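Local coordinates for protein - conserved hypothetical (Bacillus anthracis, PDB 4LES) that is of unknown function but folds into a compact, mainly beta-stranded domain whose antiparallel sheets are accompanied by two short helices, at residues L137-E140 / N141-Y145; V182-K185 / E186-D189; Q146-V149 / W150-S153. One frame throughout, in Å; residues are numbered along the deposited sequence.

How the contacts relate
Along the chain, contact 1 comes first: it closes the tight turn after strand 135-139 and sends the chain back alongside it. Contact 3 follows directly, where the loop runs on into helix 149-158 and caps that helix. Contact 2 comes last, at the passage from strand 174-184 into helix 185-190. The three lie in series, neither nesting nor crossing. Contacts 1 and 2 nevertheless meet in space, through Leu137 and Tyr145 against Ile183, and contact 3 touches contact 2 lightly where Asp148 lies beside Val182. Strand 174-184, at the border of the four-stranded sheet, is thus joined to both the turn and the capped helix.

Contact 1: L137-E140 / N141-Y145; sequences LVDE and NDNAY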
# COMPACT_ATOMS: atom_id res chain seq x y z
N LEU A 137 -0.80 -7.19 -1.83
CA LEU A 137 0.46 -7.60 -2.35
C LEU A 137 0.35 -9.10 -2.48
O LEU A 137 -0.00 -9.78 -1.51
CB LEU A 137 1.58 -7.25 -1.40
CG LEU A 137 2.95 -7.74 -1.83
CD1 LEU A 137 3.44 -6.94 -3.04
CD2 LEU A 137 3.91 -7.62 -0.66
N VAL A 138 0.66 -9.63 -3.67
CA VAL A 138 0.54 -11.07 -3.92
C VAL A 138 1.78 -11.60 -4.60
O VAL A 138 2.35 -10.93 -5.48
CB VAL A 138 -0.67 -11.36 -4.81
CG1 VAL A 138 -0.88 -12.87 -4.98
CG2 VAL A 138 -1.92 -10.74 -4.21
N ASP A 139 2.21 -12.80 -4.18
CA ASP A 139 3.41 -13.41 -4.75
C ASP A 139 3.05 -14.35 -5.89
O ASP A 139 1.89 -14.46 -6.24
CB ASP A 139 4.26 -14.10 -3.67
CG ASP A 139 3.57 -15.28 -3.00
OD1 ASP A 139 2.67 -15.92 -3.59
OD2 ASP A 139 3.97 -15.59 -1.87
N GLU A 140 4.04 -15.02 -6.48
CA GLU A 140 3.78 -15.94 -7.60
C GLU A 140 3.04 -17.23 -7.15
O GLU A 140 2.48 -17.93 -7.97
CB GLU A 140 5.07 -16.25 -8.37
CG GLU A 140 6.14 -16.96 -7.55
CD GLU A 140 7.55 -16.88 -8.13
OE1 GLU A 140 7.78 -16.11 -9.10
OE2 GLU A 140 8.44 -17.57 -7.61
N ASN A 141 3.02 -17.51 -5.85
CA ASN A 141 2.29 -18.67 -5.32
C ASN A 141 0.88 -18.31 -4.85
O ASN A 141 0.23 -19.10 -4.18
CB ASN A 141 3.06 -19.26 -4.16
CG ASN A 141 4.43 -19.71 -4.56
OD1 ASN A 141 5.43 -19.35 -3.94
ND2 ASN A 141 4.50 -20.46 -5.65
N ASP A 142 0.44 -17.10 -5.20
CA ASP A 142 -0.89 -16.60 -4.88
C ASP A 142 -1.16 -16.36 -3.39
O ASP A 142 -2.31 -16.34 -2.96
CB ASP A 142 -1.99 -17.44 -5.55
CG ASP A 142 -2.08 -17.17 -7.04
OD1 ASP A 142 -2.36 -16.01 -7.43
OD2 ASP A 142 -1.89 -18.11 -7.84
N ASN A 143 -0.11 -16.17 -2.61
CA ASN A 143 -0.30 -15.79 -1.23
C ASN A 143 -0.53 -14.30 -1.27
O ASN A 143 0.25 -13.57 -1.90
CB ASN A 143 0.91 -16.10 -0.39
CG ASN A 143 1.17 -17.58 -0.29
OD1 ASN A 143 0.33 -18.34 0.18
ND2 ASN A 143 2.36 -17.98 -0.71
N ALA A 144 -1.62 -13.86 -0.66
CA ALA A 144 -1.96 -12.47 -0.55
C ALA A 144 -1.56 -12.09 0.87
O ALA A 144 -1.83 -12.83 1.80
CB ALA A 144 -3.44 -12.29 -0.78
N TYR A 145 -0.89 -10.96 1.04
CA TYR A 145 -0.42 -10.56 2.37
C TYR A 145 -1.32 -9.55 3.07
O TYR A 145 -2.04 -8.77 2.42
CB TYR A 145 1.03 -10.07 2.29
CG TYR A 145 1.93 -11.20 1.87
CD1 TYR A 145 2.05 -11.55 0.53
CD2 TYR A 145 2.62 -11.95 2.81
CE1 TYR A 145 2.84 -12.60 0.13
CE2 TYR A 145 3.41 -13.02 2.42
CZ TYR A 145 3.51 -13.34 1.08
OH TYR A 145 4.31 -14.39 0.67
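Asp139 braces the turn it opens, using both carboxylate oxygens. OD2 takes two donors: Asn143 ND2 reaches its syn lone pair (3.1 Å) with the oxygen almost in the amide plane, and the Tyr145 hydroxyl OH donates to OD2 on the anti side at 2.8 Å. OD1 accepts from Asn143 N at 3.0 Å, from above the carboxylate plane, and weakly from Asn141 N. This inward reach depends on CG standing between the backbone N and carbonyl carbon (chi1 64°), which swings the carboxylate over the turn.

The backbone provides the frame. Asp139 to Asp142 form a type I turn closed by Asp142 N to Asp139 O (3.2 Å), and Asp142, with positive phi, makes it a G1 beta bulge before Asn143 O accepts from Asp139 N (3.1 Å). Further back, Tyr145 N binds Leu137 O at 2.9 Å, and Val138 faces Ala144 as a non-hydrogen-bonded antiparallel pair, CG2 of the valine 4.1 Å from CB of the alanine.

Val138 also bonds through its backbone to Tyr194 and packs on Val196 of strand 193-197, while Leu137 and Tyr145 lie against Tyr181 and Ile183 of strand 174-184.

Contact 2: V182-K185 / E186-D189; sequences VINK and EKFD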
# COMPACT_ATOMS: atom_id res chain seq x y z
N VAL A 182 5.74 -6.82 5.75
CA VAL A 182 7.07 -7.25 6.16
C VAL A 182 7.30 -8.55 5.39
O VAL A 182 6.62 -9.53 5.62
CB VAL A 182 7.18 -7.44 7.68
CG1 VAL A 182 8.51 -8.08 8.05
CG2 VAL A 182 7.03 -6.10 8.38
N ILE A 183 8.24 -8.53 4.46
CA ILE A 183 8.49 -9.67 3.59
C ILE A 183 9.93 -10.13 3.63
O ILE A 183 10.83 -9.33 3.87
CB ILE A 183 8.18 -9.26 2.12
CG1 ILE A 183 6.75 -8.75 1.98
CG2 ILE A 183 8.38 -10.43 1.16
CD1 ILE A 183 5.70 -9.79 2.30
N ASN A 184 10.14 -11.43 3.41
CA ASN A 184 11.49 -11.99 3.34
C ASN A 184 12.16 -11.38 2.13
O ASN A 184 11.64 -11.50 1.01
CB ASN A 184 11.44 -13.51 3.20
CG ASN A 184 12.82 -14.14 3.17
OD1 ASN A 184 13.68 -13.80 2.36
ND2 ASN A 184 13.01 -15.10 4.05
N LYS A 185 13.30 -10.73 2.33
CA LYS A 185 13.97 -10.03 1.24
C LYS A 185 14.35 -10.94 0.07
O LYS A 185 14.05 -10.62 -1.09
CB LYS A 185 15.20 -9.29 1.75
CG LYS A 185 15.80 -8.41 0.69
CD LYS A 185 16.84 -7.48 1.27
CE LYS A 185 17.33 -6.50 0.23
NZ LYS A 185 18.18 -5.45 0.85
N GLU A 186 14.97 -12.07 0.37
CA GLU A 186 15.34 -13.01 -0.69
C GLU A 186 14.10 -13.40 -1.50
O GLU A 186 14.15 -13.47 -2.72
CB GLU A 186 16.02 -14.25 -0.13
CG GLU A 186 17.26 -13.96 0.70
CD GLU A 186 17.99 -15.22 1.16
OE1 GLU A 186 18.35 -16.06 0.30
OE2 GLU A 186 18.23 -15.37 2.38
N LYS A 187 12.97 -13.65 -0.83
CA LYS A 187 11.75 -14.04 -1.56
C LYS A 187 11.25 -12.91 -2.43
O LYS A 187 10.86 -13.12 -3.58
CB LYS A 187 10.65 -14.49 -0.60
CG LYS A 187 11.00 -15.75 0.15
CD LYS A 187 9.85 -16.28 0.98
CE LYS A 187 10.26 -17.54 1.72
NZ LYS A 187 9.16 -18.08 2.57
N PHE A 188 11.24 -11.71 -1.87
CA PHE A 188 10.79 -10.58 -2.65
C PHE A 188 11.73 -10.33 -3.82
O PHE A 188 11.28 -10.14 -4.93
CB PHE A 188 10.69 -9.31 -1.81
CG PHE A 188 10.07 -8.18 -2.58
CD1 PHE A 188 8.71 -8.10 -2.72
CD2 PHE A 188 10.86 -7.24 -3.21
CE1 PHE A 188 8.14 -7.07 -3.47
CE2 PHE A 188 10.30 -6.22 -3.95
CZ PHE A 188 8.95 -6.13 -4.08
N ASP A 189 13.03 -10.36 -3.56
CA ASP A 189 14.02 -10.05 -4.59
C ASP A 189 14.12 -11.09 -5.71
O ASP A 189 14.40 -10.73 -6.84
CB ASP A 189 15.42 -9.80 -3.98
CG ASP A 189 15.52 -8.46 -3.23
OD1 ASP A 189 14.55 -7.67 -3.27
OD2 ASP A 189 16.58 -8.18 -2.62
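Asn184 caps helix 185-190 with its side chain, while its carbonyl O accepts the first helical bond. The amide oxygen OD1 accepts from Lys187 N at 3.3 Å, the donor sitting 42° out of the carbonyl plane. With CG anti to the backbone N (chi1 -178°), the amide is carried round to the first turn, and OD1 also lies 2.9 Å from Glu186 N. Two backbone bonds then start the helix: Phe188 N to Asn184 O (2.9 Å) and Asp189 N to Lys185 O (2.7 Å), both fairly straight.

Apolar contact bridges the cap on its inner side. Ile183 CG2 touches Phe188 CB at 3.9 Å, joining the residue before the N-cap to the fourth residue of the helix, a hydrophobic staple. Together with the asparagine cap it marks an abrupt change from strand 174-184 to helix. Both staple residues rest on Ile113 of strand 110-121, and the Phe188 ring meets Trp193 at an inclination of about 40° and makes a cation-pi contact with Lys206.

Aliphatic stretches of two lysines add further side-chain contacts. Lys187 crosses Asn184 at about a right angle, its CG 3.8 Å from the asparagine CB. Extended Lys185 passes obliquely by Asp189, with CG and CE each near OD2, yet its NZ stays 4.7 Å from OD2: opposite charges close by without direct contact. Asp189 OD1 also lies close to Glu92 OE2, a like charge; Lys185 touches Glu92 as well, and its positive charge may ease the crowding.

Contact 3: Q146-V149 / W150-S153; sequences QSDV and WAAS
Asp148 offers OD1 to two backbone amides in the first turn of helix 149-158, those of Trp150 and Ala151. The stronger bond is from Ala151 N, 3.1 Å from OD1 and nearly straight at 168°, although it meets the oxygen from well above the carboxylate plane. Trp150 N is nearer to OD1, at 2.9 Å, but its N-H points aside and that bond is weak. Both are available because the aspartate CG lies anti to the backbone N (chi1 172°), which places the carboxylate beside the helix start in an N-cap.

Backbone bonds continue the turn. Ala152 N donates to Asp148 O at 3.0 Å, and Ser153 N reaches Val149 O at 3.1 Å in a more bent arrangement.

Packing around the cap is light and made by small groups. The methyl CB of Ala151 rests 3.7 Å from Asp148 OD2, and that of Ala152 lies 4.1 Å from Ser147 OG. The serine hydroxyl has its polar partner in Val180 N, and Asp148 is also tied to Val180 through the backbone; Ala151 and Ala152 pack on the same valine, so the helix start is moored to strand 174-184.

Chemically, a carboxylate set against the N-terminal amides should interact favourably with the helix dipole, and these donors would be expected to stabilise its negative charge.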
# COMPACT_ATOMS: atom_id res chain seq x y z
N GLN A 146 -1.26 -9.59 4.39
CA GLN A 146 -2.03 -8.72 5.25
C GLN A 146 -1.13 -7.54 5.66
O GLN A 146 -0.01 -7.76 6.08
CB GLN A 146 -2.47 -9.50 6.50
CG GLN A 146 -3.56 -8.83 7.32
CD GLN A 146 -4.92 -8.98 6.67
OE1 GLN A 146 -5.52 -10.07 6.68
NE2 GLN A 146 -5.44 -7.88 6.11
N SER A 147 -1.61 -6.31 5.55
CA SER A 147 -0.81 -5.14 5.89
C SER A 147 -0.49 -5.07 7.37
O SER A 147 -1.30 -5.43 8.20
CB SER A 147 -1.55 -3.84 5.50
OG SER A 147 -0.72 -2.69 5.74
N ASP A 148 0.71 -4.61 7.70
CA ASP A 148 1.11 -4.37 9.09
C ASP A 148 0.58 -2.97 9.44
O ASP A 148 1.14 -1.95 9.01
CB ASP A 148 2.64 -4.45 9.23
CG ASP A 148 3.15 -4.03 10.61
OD1 ASP A 148 2.42 -3.38 11.39
OD2 ASP A 148 4.32 -4.33 10.89
N VAL A 149 -0.49 -2.91 10.22
CA VAL A 149 -1.14 -1.65 10.57
C VAL A 149 -0.22 -0.64 11.31
O VAL A 149 -0.38 0.57 11.12
CB VAL A 149 -2.44 -1.92 11.35
CG1 VAL A 149 -3.07 -0.64 11.89
CG2 VAL A 149 -3.43 -2.69 10.47
N TRP A 150 0.74 -1.13 12.10
CA TRP A 150 1.64 -0.23 12.84
C TRP A 150 2.67 0.42 11.90
O TRP A 150 2.81 1.64 11.86
CB TRP A 150 2.29 -0.97 14.03
CG TRP A 150 3.16 -0.12 15.00
CD1 TRP A 150 4.26 -0.55 15.69
CD2 TRP A 150 2.99 1.28 15.37
NE1 TRP A 150 4.78 0.47 16.47
CE2 TRP A 150 4.03 1.60 16.28
CE3 TRP A 150 2.08 2.29 15.01
CZ2 TRP A 150 4.18 2.88 16.84
CZ3 TRP A 150 2.23 3.57 15.57
CH2 TRP A 150 3.27 3.85 16.48
N ALA A 151 3.34 -0.39 11.11
CA ALA A 151 4.32 0.11 10.14
C ALA A 151 3.62 1.09 9.19
O ALA A 151 4.16 2.15 8.89
CB ALA A 151 4.93 -1.03 9.37
N ALA A 152 2.42 0.72 8.74
CA ALA A 152 1.63 1.58 7.85
C ALA A 152 1.35 2.93 8.49
O ALA A 152 1.37 3.97 7.82
CB ALA A 152 0.34 0.90 7.44
N SER A 153 1.09 2.91 9.79
CA SER A 153 0.84 4.13 10.53
C SER A 153 2.11 4.99 10.60
O SER A 153 2.04 6.21 10.45
CB SER A 153 0.31 3.81 11.93
OG SER A 153 0.10 5.01 12.65